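Local coordinates for protein AbyA5 (Verrucosispora maris, PDB 4YWF) that catalyses acetate elimination in spirotetronate biosynthesis, acting as an esterase-like lyase built on the alpha/beta hydrolase fold, at residues His327-Val330 and Pro334-Phe337; Gly235-Gly240 and Leu342-Gln347; Gln287-Val292 and Pro312-Thr317; Asp321-Thr326 and Leu349-Ala354; Met85-Phe90 and Glu98-Cys103. The protein carries 4 engineered substitutions. One frame throughout, in Å; residues are numbered along the deposited sequence.

Interaction 1: residues His327-Val330 and Pro334-Phe337; sequences HDDV and PAHF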
# COMPACT_ATOMS: atom_id res chain seq x y z
N HIS A 327 -16.68 8.35 -0.50
CA HIS A 327 -17.06 8.62 -1.90
C HIS A 327 -18.12 7.60 -2.30
O HIS A 327 -17.98 6.41 -1.97
CB HIS A 327 -15.89 8.53 -2.88
CG HIS A 327 -14.72 9.38 -2.53
ND1 HIS A 327 -14.77 10.76 -2.50
CD2 HIS A 327 -13.43 9.05 -2.24
CE1 HIS A 327 -13.58 11.24 -2.18
NE2 HIS A 327 -12.76 10.22 -2.02
N ASP A 328 -19.16 8.03 -2.98
CA ASP A 328 -20.15 7.10 -3.53
C ASP A 328 -19.53 6.48 -4.80
O ASP A 328 -19.77 6.90 -5.95
CB ASP A 328 -21.51 7.80 -3.76
CG ASP A 328 -22.49 6.93 -4.53
OD1 ASP A 328 -22.60 5.72 -4.22
OD2 ASP A 328 -23.12 7.48 -5.48
N ASP A 329 -18.69 5.47 -4.53
CA ASP A 329 -17.88 4.83 -5.52
C ASP A 329 -17.52 3.41 -5.06
O ASP A 329 -17.77 2.99 -3.87
CB ASP A 329 -16.63 5.67 -5.78
CG ASP A 329 -15.92 5.29 -7.07
OD1 ASP A 329 -16.40 4.35 -7.73
OD2 ASP A 329 -14.91 5.94 -7.44
N VAL A 330 -16.99 2.66 -6.02
CA VAL A 330 -16.55 1.30 -5.79
C VAL A 330 -15.16 1.26 -5.17
O VAL A 330 -14.52 2.29 -4.91
CB VAL A 330 -16.59 0.42 -7.05
CG1 VAL A 330 -17.99 0.44 -7.66
CG2 VAL A 330 -15.55 0.87 -8.06
N PRO A 334 -12.08 4.88 -7.61
CA PRO A 334 -11.20 5.19 -8.73
C PRO A 334 -11.69 6.35 -9.56
O PRO A 334 -10.93 6.90 -10.32
CB PRO A 334 -11.17 3.90 -9.54
CG PRO A 334 -11.99 2.89 -8.80
CD PRO A 334 -12.82 3.63 -7.81
N ALA A 335 -12.95 6.72 -9.39
CA ALA A 335 -13.45 7.95 -9.97
C ALA A 335 -13.14 9.21 -9.13
O ALA A 335 -13.48 10.30 -9.56
CB ALA A 335 -14.95 7.83 -10.22
N HIS A 336 -12.50 9.12 -7.95
CA HIS A 336 -12.21 10.33 -7.16
C HIS A 336 -10.78 10.43 -6.74
O HIS A 336 -10.53 10.85 -5.62
CB HIS A 336 -13.05 10.37 -5.92
CG HIS A 336 -14.52 10.28 -6.16
ND1 HIS A 336 -15.15 9.12 -6.59
CD2 HIS A 336 -15.50 11.19 -5.96
CE1 HIS A 336 -16.45 9.34 -6.66
NE2 HIS A 336 -16.69 10.58 -6.27
N PHE A 337 -9.84 10.03 -7.60
CA PHE A 337 -8.43 9.99 -7.21
C PHE A 337 -7.91 11.39 -6.84
O PHE A 337 -7.23 11.53 -5.82
CB PHE A 337 -7.54 9.29 -8.25

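Interaction 2: residues Gly235-Gly240 and Leu342-Gln347; sequences GIVTAG and LWTLAQ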
# COMPACT_ATOMS: atom_id res chain seq x y z
N GLY A 235 0.41 9.30 13.66
CA GLY A 235 -0.86 9.38 12.94
C GLY A 235 -0.94 8.38 11.77
O GLY A 235 0.06 7.83 11.30
N ILE A 236 -2.16 8.16 11.30
CA ILE A 236 -2.44 7.16 10.30
C ILE A 236 -3.40 7.79 9.32
O ILE A 236 -4.35 8.46 9.74
CB ILE A 236 -3.07 5.88 10.89
CG1 ILE A 236 -2.06 5.17 11.80
CG2 ILE A 236 -3.58 4.93 9.78
CD1 ILE A 236 -2.74 4.03 12.58
N VAL A 237 -3.11 7.56 8.05
CA VAL A 237 -3.98 7.94 6.97
C VAL A 237 -4.15 6.73 6.09
O VAL A 237 -3.16 6.16 5.63
CB VAL A 237 -3.43 9.13 6.12
CG1 VAL A 237 -4.47 9.53 5.09
CG2 VAL A 237 -3.06 10.29 7.00
N THR A 238 -5.41 6.28 5.94
CA THR A 238 -5.73 5.08 5.17
C THR A 238 -6.97 5.30 4.21
O THR A 238 -7.55 6.39 4.12
CB THR A 238 -5.84 3.84 6.09
OG1 THR A 238 -5.95 2.66 5.28
CG2 THR A 238 -7.03 3.94 7.03
N ALA A 239 -7.27 4.29 3.43
CA ALA A 239 -8.37 4.33 2.49
C ALA A 239 -8.74 2.90 2.37
O ALA A 239 -7.89 2.10 2.07
CB ALA A 239 -7.95 4.90 1.11
N GLY A 240 -9.96 2.56 2.73
CA GLY A 240 -10.42 1.18 2.53
C GLY A 240 -9.78 0.10 3.39
O GLY A 240 -9.68 -1.06 2.96
N LEU A 342 -5.65 14.63 -2.65
CA LEU A 342 -5.63 15.92 -1.94
C LEU A 342 -6.12 15.80 -0.50
O LEU A 342 -5.54 16.41 0.41
CB LEU A 342 -6.42 17.00 -2.70
CG LEU A 342 -5.61 17.45 -3.94
CD1 LEU A 342 -6.49 18.25 -4.88
CD2 LEU A 342 -4.33 18.20 -3.60
N TRP A 343 -7.16 15.03 -0.24
CA TRP A 343 -7.69 14.99 1.12
C TRP A 343 -6.67 14.34 2.04
O TRP A 343 -6.43 14.85 3.16
CB TRP A 343 -9.04 14.33 1.17
CG TRP A 343 -9.76 14.36 2.48
CD1 TRP A 343 -10.68 15.28 2.88
CD2 TRP A 343 -9.75 13.34 3.51
NE1 TRP A 343 -11.21 14.92 4.10
CE2 TRP A 343 -10.68 13.73 4.50
CE3 TRP A 343 -9.08 12.13 3.68
CZ2 TRP A 343 -10.92 12.97 5.67
CZ3 TRP A 343 -9.32 11.37 4.83
CH2 TRP A 343 -10.22 11.80 5.81
N THR A 344 -6.06 13.25 1.57
CA THR A 344 -5.14 12.47 2.36
C THR A 344 -3.91 13.29 2.65
O THR A 344 -3.39 13.35 3.78
CB THR A 344 -4.76 11.10 1.74
OG1 THR A 344 -4.24 11.23 0.40
CG2 THR A 344 -5.96 10.22 1.68
N LEU A 345 -3.44 13.95 1.63
CA LEU A 345 -2.37 14.86 1.80
C LEU A 345 -2.63 15.93 2.87
O LEU A 345 -1.83 16.12 3.81
CB LEU A 345 -2.01 15.44 0.44
CG LEU A 345 -0.88 16.42 0.46
CD1 LEU A 345 0.39 15.75 1.05
CD2 LEU A 345 -0.65 16.93 -0.95
N ALA A 346 -3.79 16.56 2.79
CA ALA A 346 -4.18 17.60 3.70
C ALA A 346 -4.20 17.06 5.11
O ALA A 346 -3.75 17.70 6.04
CB ALA A 346 -5.55 18.12 3.33
N GLN A 347 -4.72 15.85 5.26
CA GLN A 347 -4.74 15.21 6.55
C GLN A 347 -3.32 14.98 7.14
O GLN A 347 -3.09 15.29 8.30
CB GLN A 347 -5.50 13.87 6.47
CG GLN A 347 -7.01 14.06 6.40
CD GLN A 347 -7.58 14.51 7.73
OE1 GLN A 347 -7.18 14.05 8.80
NE2 GLN A 347 -8.57 15.36 7.66

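Interaction 3: residues Gln287-Val292 and Pro312-Thr317; sequences QDLAGV and PAMLRT. Engineered in segment 312-317: Met-314 (natural residue Leu).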
# COMPACT_ATOMS: atom_id res chain seq x y z
N GLN A 287 -11.81 -2.57 22.00
CA GLN A 287 -10.63 -2.20 22.83
C GLN A 287 -9.37 -1.95 22.04
O GLN A 287 -8.59 -1.09 22.41
CB GLN A 287 -10.28 -3.26 23.88
N ASP A 288 -9.15 -2.70 20.98
CA ASP A 288 -8.00 -2.41 20.12
C ASP A 288 -8.10 -0.96 19.65
O ASP A 288 -7.10 -0.22 19.71
CB ASP A 288 -7.97 -3.35 18.91
CG ASP A 288 -7.57 -4.81 19.31
OD1 ASP A 288 -6.90 -4.96 20.35
OD2 ASP A 288 -7.97 -5.79 18.61
N LEU A 289 -9.31 -0.58 19.21
CA LEU A 289 -9.58 0.70 18.55
C LEU A 289 -9.57 1.83 19.53
O LEU A 289 -9.02 2.85 19.23
CB LEU A 289 -10.89 0.67 17.75
CG LEU A 289 -10.95 -0.44 16.67
CD1 LEU A 289 -12.30 -0.43 15.99
CD2 LEU A 289 -9.84 -0.29 15.64
N ALA A 290 -10.16 1.62 20.71
CA ALA A 290 -10.06 2.55 21.82
C ALA A 290 -8.63 2.75 22.25
O ALA A 290 -8.33 3.79 22.77
CB ALA A 290 -10.88 2.03 23.00
N GLY A 291 -7.75 1.75 22.03
CA GLY A 291 -6.29 1.88 22.33
C GLY A 291 -5.48 2.70 21.34
O GLY A 291 -4.31 2.98 21.57
N VAL A 292 -6.07 3.07 20.20
CA VAL A 292 -5.36 3.88 19.19
C VAL A 292 -5.50 5.32 19.59
O VAL A 292 -6.62 5.85 19.50
CB VAL A 292 -6.01 3.70 17.81
CG1 VAL A 292 -5.41 4.62 16.76
CG2 VAL A 292 -5.94 2.23 17.37
N PRO A 312 -15.70 0.60 8.33
CA PRO A 312 -15.61 2.02 8.71
C PRO A 312 -16.61 2.54 9.79
O PRO A 312 -16.25 3.44 10.52
CB PRO A 312 -15.82 2.77 7.43
CG PRO A 312 -16.19 1.80 6.36
CD PRO A 312 -16.01 0.39 6.90
N ALA A 313 -17.83 1.97 9.85
CA ALA A 313 -18.85 2.21 10.89
C ALA A 313 -18.26 1.94 12.26
O ALA A 313 -18.47 2.70 13.18
CB ALA A 313 -20.10 1.30 10.68
N MSE A 314 -17.51 0.85 12.35
CA MSE A 314 -16.85 0.46 13.57
C MSE A 314 -15.78 1.46 13.95
O MSE A 314 -15.63 1.80 15.15
CB MSE A 314 -16.38 -0.97 13.50
CG MSE A 314 -15.92 -1.34 14.89
SE MSE A 314 -15.04 -3.10 14.93
CE MSE A 314 -14.32 -3.12 16.77
N LEU A 315 -15.04 1.96 12.98
CA LEU A 315 -14.02 2.95 13.31
C LEU A 315 -14.65 4.25 13.78
O LEU A 315 -14.13 4.86 14.73
CB LEU A 315 -13.10 3.25 12.14
CG LEU A 315 -12.21 2.07 11.77
CD1 LEU A 315 -11.37 2.42 10.57
CD2 LEU A 315 -11.35 1.68 12.96
N ARG A 316 -15.75 4.64 13.12
CA ARG A 316 -16.50 5.81 13.52
C ARG A 316 -17.08 5.65 14.88
O ARG A 316 -17.35 6.67 15.55
CB ARG A 316 -17.68 6.05 12.62
CG ARG A 316 -17.33 6.60 11.26
CD ARG A 316 -18.61 6.89 10.51
NE ARG A 316 -18.35 6.51 9.18
CZ ARG A 316 -18.92 5.56 8.48
NH1 ARG A 316 -19.98 4.89 8.85
NH2 ARG A 316 -18.39 5.36 7.32
N THR A 317 -17.32 4.42 15.31
CA THR A 317 -17.85 4.25 16.65
C THR A 317 -16.81 4.35 17.77
O THR A 317 -17.14 4.88 18.91
CB THR A 317 -18.66 2.95 16.74
OG1 THR A 317 -19.57 2.89 15.66
CG2 THR A 317 -19.44 2.92 17.98

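Interaction 4: residues Asp321-Thr326 and Leu349-Ala354; sequences DFRTIT and LEMSGA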
# COMPACT_ATOMS: atom_id res chain seq x y z
N ASP A 321 -10.04 10.01 17.75
CA ASP A 321 -9.74 11.10 16.85
C ASP A 321 -9.81 10.54 15.43
O ASP A 321 -8.83 9.95 14.96
CB ASP A 321 -8.34 11.58 17.19
CG ASP A 321 -7.93 12.81 16.41
OD1 ASP A 321 -8.73 13.35 15.60
OD2 ASP A 321 -6.79 13.26 16.66
N PHE A 322 -10.97 10.68 14.80
CA PHE A 322 -11.28 10.01 13.54
C PHE A 322 -11.78 11.01 12.51
O PHE A 322 -12.71 11.80 12.77
CB PHE A 322 -12.28 8.84 13.78
CG PHE A 322 -12.44 7.95 12.63
CD1 PHE A 322 -11.38 7.18 12.18
CD2 PHE A 322 -13.64 7.90 11.92
CE1 PHE A 322 -11.51 6.36 11.06
CE2 PHE A 322 -13.78 7.08 10.82
CZ PHE A 322 -12.72 6.29 10.39
N ARG A 323 -11.15 11.01 11.33
CA ARG A 323 -11.55 11.87 10.24
C ARG A 323 -11.81 10.99 9.07
O ARG A 323 -11.03 10.10 8.76
CB ARG A 323 -10.44 12.85 9.88
CG ARG A 323 -9.85 13.59 11.06
CD ARG A 323 -8.62 12.93 11.70
NE ARG A 323 -7.58 13.82 11.34
CZ ARG A 323 -6.97 14.67 12.14
NH1 ARG A 323 -7.14 14.71 13.45
NH2 ARG A 323 -6.10 15.41 11.58
N THR A 324 -12.89 11.29 8.36
CA THR A 324 -13.33 10.46 7.34
C THR A 324 -14.19 11.20 6.34
O THR A 324 -14.91 12.15 6.67
CB THR A 324 -14.05 9.24 7.95
OG1 THR A 324 -14.27 8.26 6.94
CG2 THR A 324 -15.37 9.61 8.69
N ILE A 325 -14.15 10.63 5.14
CA ILE A 325 -14.95 11.04 4.02
C ILE A 325 -15.36 9.76 3.27
O ILE A 325 -14.62 8.77 3.28
CB ILE A 325 -14.06 11.98 3.17
CG1 ILE A 325 -14.89 12.90 2.34
CG2 ILE A 325 -13.00 11.21 2.40
CD1 ILE A 325 -14.09 14.01 1.67
N THR A 326 -16.52 9.75 2.63
CA THR A 326 -17.00 8.58 1.94
C THR A 326 -17.27 8.99 0.47
O THR A 326 -18.05 9.87 0.22
CB THR A 326 -18.29 8.03 2.61
OG1 THR A 326 -17.97 7.31 3.81
CG2 THR A 326 -19.05 7.09 1.70
N LEU A 349 -0.52 16.50 6.40
CA LEU A 349 0.12 17.77 6.71
C LEU A 349 -0.39 18.41 7.99
O LEU A 349 0.41 19.02 8.72
CB LEU A 349 -0.03 18.75 5.57
CG LEU A 349 0.60 18.36 4.24
CD1 LEU A 349 0.26 19.40 3.18
CD2 LEU A 349 2.10 18.18 4.33
N GLU A 350 -1.68 18.28 8.27
CA GLU A 350 -2.24 18.75 9.51
C GLU A 350 -1.70 17.98 10.67
O GLU A 350 -1.23 18.59 11.60
CB GLU A 350 -3.75 18.64 9.50
CG GLU A 350 -4.43 19.25 10.71
CD GLU A 350 -4.67 18.22 11.79
OE1 GLU A 350 -4.62 17.02 11.49
OE2 GLU A 350 -4.83 18.59 12.95
N MSE A 351 -1.75 16.63 10.62
CA MSE A 351 -1.28 15.82 11.70
C MSE A 351 0.16 16.05 12.04
O MSE A 351 0.55 15.92 13.18
CB MSE A 351 -1.35 14.31 11.35
CG MSE A 351 -2.76 13.84 11.20
SE MSE A 351 -2.71 11.99 10.54
CE MSE A 351 -4.61 11.87 10.17
N SER A 352 0.99 16.36 11.08
CA SER A 352 2.40 16.55 11.38
C SER A 352 2.78 17.99 11.60
O SER A 352 3.97 18.26 11.75
CB SER A 352 3.29 15.98 10.25
OG SER A 352 3.04 16.65 9.04
N GLY A 353 1.81 18.89 11.64
CA GLY A 353 2.12 20.32 11.85
C GLY A 353 2.97 20.95 10.74
O GLY A 353 3.93 21.66 11.00
N ALA A 354 2.65 20.65 9.50
CA ALA A 354 3.45 21.12 8.37
C ALA A 354 3.32 22.63 8.21
O ALA A 354 2.43 23.26 8.76
CB ALA A 354 3.02 20.43 7.09

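Interaction 5: residues Met85-Phe90 and Glu98-Cys103; sequences MARFPF and EALRRC. Engineered in segment 85-90: Met-85 (natural residue Leu).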
# COMPACT_ATOMS: atom_id res chain seq x y z
N MSE A 85 1.65 -3.45 -14.12
CA MSE A 85 0.38 -4.08 -14.50
C MSE A 85 0.60 -5.52 -14.93
O MSE A 85 -0.18 -6.39 -14.58
CB MSE A 85 -0.28 -3.35 -15.64
CG MSE A 85 -0.80 -2.02 -15.18
SE MSE A 85 -2.07 -2.45 -13.74
CE MSE A 85 -1.08 -1.83 -12.15
N ALA A 86 1.65 -5.78 -15.69
CA ALA A 86 1.95 -7.14 -16.11
C ALA A 86 2.07 -8.18 -14.98
O ALA A 86 1.68 -9.34 -15.12
CB ALA A 86 3.25 -7.10 -16.89
N ARG A 87 2.70 -7.76 -13.89
CA ARG A 87 2.88 -8.59 -12.70
C ARG A 87 1.62 -8.65 -11.80
O ARG A 87 1.48 -9.55 -11.01
CB ARG A 87 4.12 -8.04 -11.94
CG ARG A 87 4.11 -8.23 -10.45
CD ARG A 87 3.94 -7.01 -9.56
NE ARG A 87 2.82 -6.10 -9.65
CZ ARG A 87 1.80 -5.97 -8.79
NH1 ARG A 87 1.56 -6.80 -7.74
NH2 ARG A 87 0.95 -4.97 -9.03
N PHE A 88 0.71 -7.68 -11.92
CA PHE A 88 -0.55 -7.67 -11.18
C PHE A 88 -1.34 -8.92 -11.48
O PHE A 88 -1.37 -9.34 -12.65
CB PHE A 88 -1.34 -6.46 -11.60
CG PHE A 88 -2.70 -6.34 -11.00
CD1 PHE A 88 -3.80 -6.96 -11.61
CD2 PHE A 88 -2.92 -5.52 -9.90
CE1 PHE A 88 -5.08 -6.81 -11.10
CE2 PHE A 88 -4.18 -5.39 -9.38
CZ PHE A 88 -5.27 -6.04 -9.98
N PRO A 89 -1.99 -9.52 -10.46
CA PRO A 89 -2.13 -9.06 -9.07
C PRO A 89 -0.98 -9.48 -8.12
O PRO A 89 -0.79 -8.90 -7.04
CB PRO A 89 -3.49 -9.63 -8.69
CG PRO A 89 -3.50 -11.03 -9.42
CD PRO A 89 -2.84 -10.71 -10.74
N PHE A 90 -0.20 -10.49 -8.51
CA PHE A 90 0.94 -11.00 -7.75
C PHE A 90 1.68 -12.06 -8.60
O PHE A 90 1.12 -12.67 -9.49
CB PHE A 90 0.56 -11.62 -6.37
CG PHE A 90 -0.12 -12.94 -6.46
CD1 PHE A 90 -1.52 -13.00 -6.64
CD2 PHE A 90 0.59 -14.11 -6.34
CE1 PHE A 90 -2.19 -14.23 -6.73
CE2 PHE A 90 -0.06 -15.32 -6.43
CZ PHE A 90 -1.45 -15.38 -6.64
N GLU A 98 9.45 -12.11 -14.31
CA GLU A 98 10.17 -11.24 -15.26
C GLU A 98 9.66 -9.79 -15.25
O GLU A 98 10.43 -8.83 -15.12
CB GLU A 98 10.10 -11.81 -16.65
CG GLU A 98 10.90 -11.03 -17.71
CD GLU A 98 10.59 -11.46 -19.14
OE1 GLU A 98 10.05 -12.55 -19.35
OE2 GLU A 98 10.90 -10.71 -20.08
N ALA A 99 8.35 -9.64 -15.39
CA ALA A 99 7.76 -8.35 -15.37
C ALA A 99 8.10 -7.58 -14.12
O ALA A 99 8.37 -6.36 -14.19
CB ALA A 99 6.23 -8.45 -15.58
N LEU A 100 8.12 -8.25 -12.96
CA LEU A 100 8.40 -7.53 -11.71
C LEU A 100 9.82 -7.09 -11.70
O LEU A 100 10.12 -5.92 -11.29
CB LEU A 100 8.15 -8.36 -10.43
CG LEU A 100 8.67 -7.77 -9.13
CD1 LEU A 100 7.85 -6.49 -8.94
CD2 LEU A 100 8.52 -8.78 -7.95
N ARG A 101 10.72 -7.99 -12.13
CA ARG A 101 12.10 -7.56 -12.22
C ARG A 101 12.25 -6.35 -13.19
O ARG A 101 13.02 -5.41 -12.89
CB ARG A 101 13.01 -8.70 -12.64
CG ARG A 101 14.44 -8.24 -12.85
CD ARG A 101 15.06 -7.66 -11.56
NE ARG A 101 16.32 -6.95 -11.82
CZ ARG A 101 16.84 -5.99 -11.06
NH1 ARG A 101 16.22 -5.58 -9.94
NH2 ARG A 101 17.99 -5.41 -11.44
N ARG A 102 11.55 -6.35 -14.34
CA ARG A 102 11.76 -5.25 -15.31
C ARG A 102 11.20 -3.94 -14.77
O ARG A 102 11.79 -2.86 -14.94
CB ARG A 102 11.18 -5.62 -16.69
CG ARG A 102 11.84 -6.88 -17.21
CD ARG A 102 11.13 -7.45 -18.42
NE ARG A 102 11.24 -6.53 -19.52
CZ ARG A 102 10.94 -6.83 -20.80
NH1 ARG A 102 10.52 -8.03 -21.15
NH2 ARG A 102 11.04 -5.91 -21.73
N CYS A 103 10.10 -4.04 -14.04
CA CYS A 103 9.57 -2.89 -13.33
C CYS A 103 10.55 -2.24 -12.37
O CYS A 103 10.84 -1.01 -12.47
CB CYS A 103 8.28 -3.31 -12.60
SG CYS A 103 7.44 -1.96 -11.80

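Interaction 1: residues His327-Val330 and Pro334-Phe337
The imidazoles of His-327 and His-336 form an offset stack, with ring centroids 4.4 Å apart and planes 18° from parallel, while the two side chains run past each other in opposite directions. His-336 can be followed outward. Its CB sits almost squarely over the centre of the His-327 ring, in a CH-pi contact. CG lies 3.7 Å from CG of His-327, and CD2 reaches ND1 of His-327 at 3.6 Å. On the other branch, ND1 makes a weak hydrogen bond of 3.3 Å to OD2 of Asp-329, which lies at the ring edge and in its plane. CE1 packs against CB of Asp-329, and NE2 passes 4.0 Å from CB of His-327, which lies over the centre of the His-336 ring. His-327 ends strand 322-327, and Asp-329, Pro-334 and His-336 lie in the loop that follows, His-336 at the N-cap position of helix 337-351. Alpha/beta hydrolases commonly carry their catalytic histidine after the last strand, but the stack itself assigns that role to neither ring. Replacing His-336 by an alanine would probably uncover one face of the His-327 ring and leave OD2 of Asp-329 without its side-chain donor. That oxygen is also met nearly end-on by the backbone N of Ala-335, at 2.9 Å and an N-H...O angle of 150°, and so spans the loop to the residues before the helix. NE2 of His-327 is hydrogen-bonded to OG1 of Thr-340 in that helix, and CG2 of Val-330 rests 3.9 Å from CD of Pro-334.

Interaction 2: residues Gly235-Gly240 and Leu342-Gln347
Val-237, in strand 233-239, and Thr-344, in helix 337-351, bring their backbones to a CA-to-CA distance of 6.6 Å, with the side chains of both pointing into the interface. The valine has CG1 anti to its backbone nitrogen (chi1 -175°), and this methyl does the touching: it lies 3.7 Å from CB of Thr-344 and 3.8 Å from CG2 of the same residue. Threonine thus offers its carbon side to the strand. Its hydroxyl is engaged within the helix instead, where OG1 is hydrogen-bonded to the backbone oxygens of Thr-340 and Arg-341. The second valine methyl, CG2, comes no nearer than 4.4 Å to CB of Gln-347. Beyond that carbon, the glutamine bends over Trp-343, its CG standing 3.7 Å above the indole plane toward the rim, and its amide oxygen is bonded to Arg-323. The arrangement is the helix-on-sheet packing of an alpha/beta hydrolase core, with a helix lying over parallel strands. Since OG1 of Thr-344 and OE1 of Gln-347 have partners elsewhere, the threonine can probably be buried against valine at little cost, and the join itself rests on van der Waals contact.

Interaction 3: residues Gln287-Val292 and Pro312-Thr317
Leu-289 meets Met-314 and Leu-315 through apolar atoms, while the flat guanidinium of Arg-316 stays on its own helix: one face lies over the O of Pro-312, 3.9 Å from the plane and above its centre, with the N of Ala-313 under the same face but displaced toward the rim. CD1 of Leu-289 is set across the extended chain of Met-314, an engineered residue present as selenomethionine, and touches three of its atoms: CE at 3.5 Å, tighter than an ordinary carbon contact, CG at 3.9 Å and SE at 4.0 Å. CD2 of Leu-315 touches both branches of Leu-289, CD2 at 3.7 Å and CD1 at 3.8 Å. The chains cross at about right angles in both pairs, and Met-314 reaches over because CG is anti to its backbone nitrogen (chi1 -171°) and the torsions beyond stay extended. In the fold, this contact joins helix 286-290, which precedes strand 296-301, to helix 310-318, which forms the connection in the beta-alpha-beta crossover from that strand to the parallel strand 322-327. Leu-284 and Val-319 also pack on Leu-289, and Leu-315 rests on Tyr-298 and Phe-322 of the two strands. Thr-317, one turn after Ala-313, is tied back to the backbone: OG1 donates to O of Ala-313 at 2.7 Å, from a position tilted 31° out of the carbonyl plane.

Interaction 4: residues Asp321-Thr326 and Leu349-Ala354
Arg-323 carries this contact, forming a salt-bridge network with Asp-321 and Glu-350. NH2 of the arginine faces OE1 of Glu-350 from the edge of the guanidinium, but the modelled separation of these two atoms is too short to be real, so their exact positions are doubtful, though the pairing of opposite charges is plausible. The other end of the group is more clearly defined. NH1 donates to OD1 of Asp-321 at 3.0 Å with an angle of 151°, and the carboxylate oxygen lies essentially in the guanidinium plane. It is met on its syn side, 29° out of the plane of the carboxylate. A third partner, OE1 of Gln-347, is hydrogen-bonded to NE, so the guanidinium is held through NE and NH1, which probably limits its rotation. Van der Waals contact comes from Met-351, a selenomethionine beside the guanidinium. Its extended chain carries CE to 3.7 Å from NE of Arg-323, the two side chains coming from opposite directions. Backbone bonds close the helix: in a Schellman motif, Ala-354 N reaches Leu-349 O at 2.9 Å and Gly-353 N reaches Glu-350 O at 3.1 Å, with Gly-353 at positive phi. The contact lies at the surface, where the end of helix 337-351 meets strand 322-327, an outermost strand of the sheet. Met-351 also packs on Ala-297 of the adjacent strand 296-301, and Glu-350 touches Arg-359 of helix 356-365.

Interaction 5: residues Met85-Phe90 and Glu98-Cys103
Ala-99 and Leu-100 of helix 94-111 pack on Ala-86 and Arg-87 of the preceding helix, the backbones drawing to 5.6 Å between CA of Arg-87 and CA of Ala-99. One turn apart on the second helix, Glu-98 and Arg-102 form a salt bridge, OE2 to NH1 at 2.9 Å, met on the anti side of the carboxylate. Ala-99 follows, its CB meeting CB of Ala-86 at 3.5 Å; the small methyls allow this close approach, and the same CB lies 4.0 Å from N of Arg-87. Leu-100 then lies across the aliphatic part of Arg-87, CB at 4.0 Å from CG and CD1 at 4.0 Å from CD. Bends at chi2 and chi3 of the arginine turn its head aside, where NH2 is hydrogen-bonded to OD1 of Asn-84 and O of Val-152, so that leucine touches only carbon. Further on, Cys-103 packs on Thr-80, Tyr-83 and Asn-84, continuing the contact along helix 76-87. Helices 76-87 and 94-111 are consecutive in the chain, and helix 59-72 joins them as a third member, with Trp-63 and Ile-64 packed on Ala-86.

How the interactions relate
Interactions 2 and 4 lie closest, their centres about 6 Å apart, and share helix 337-351 over the same mixed sheet; a probable hydrogen bond between Arg-323 and Gln-347 bridges them. Interaction 1 stands in the loop between strand 322-327 and that helix, its centre about 15 Å from interaction 2. Helix 310-318 of interaction 3 leads into the same strand and touches interaction 4 through Phe-322. Along the chain interaction 5 comes first; interaction 2 opens next and spans interactions 3 and 1, its segments alternating with those of interaction 4. Four contacts thus pack helices and a loop about the parallel strands of the later half of the chain, while interaction 5 joins early helices across its centre.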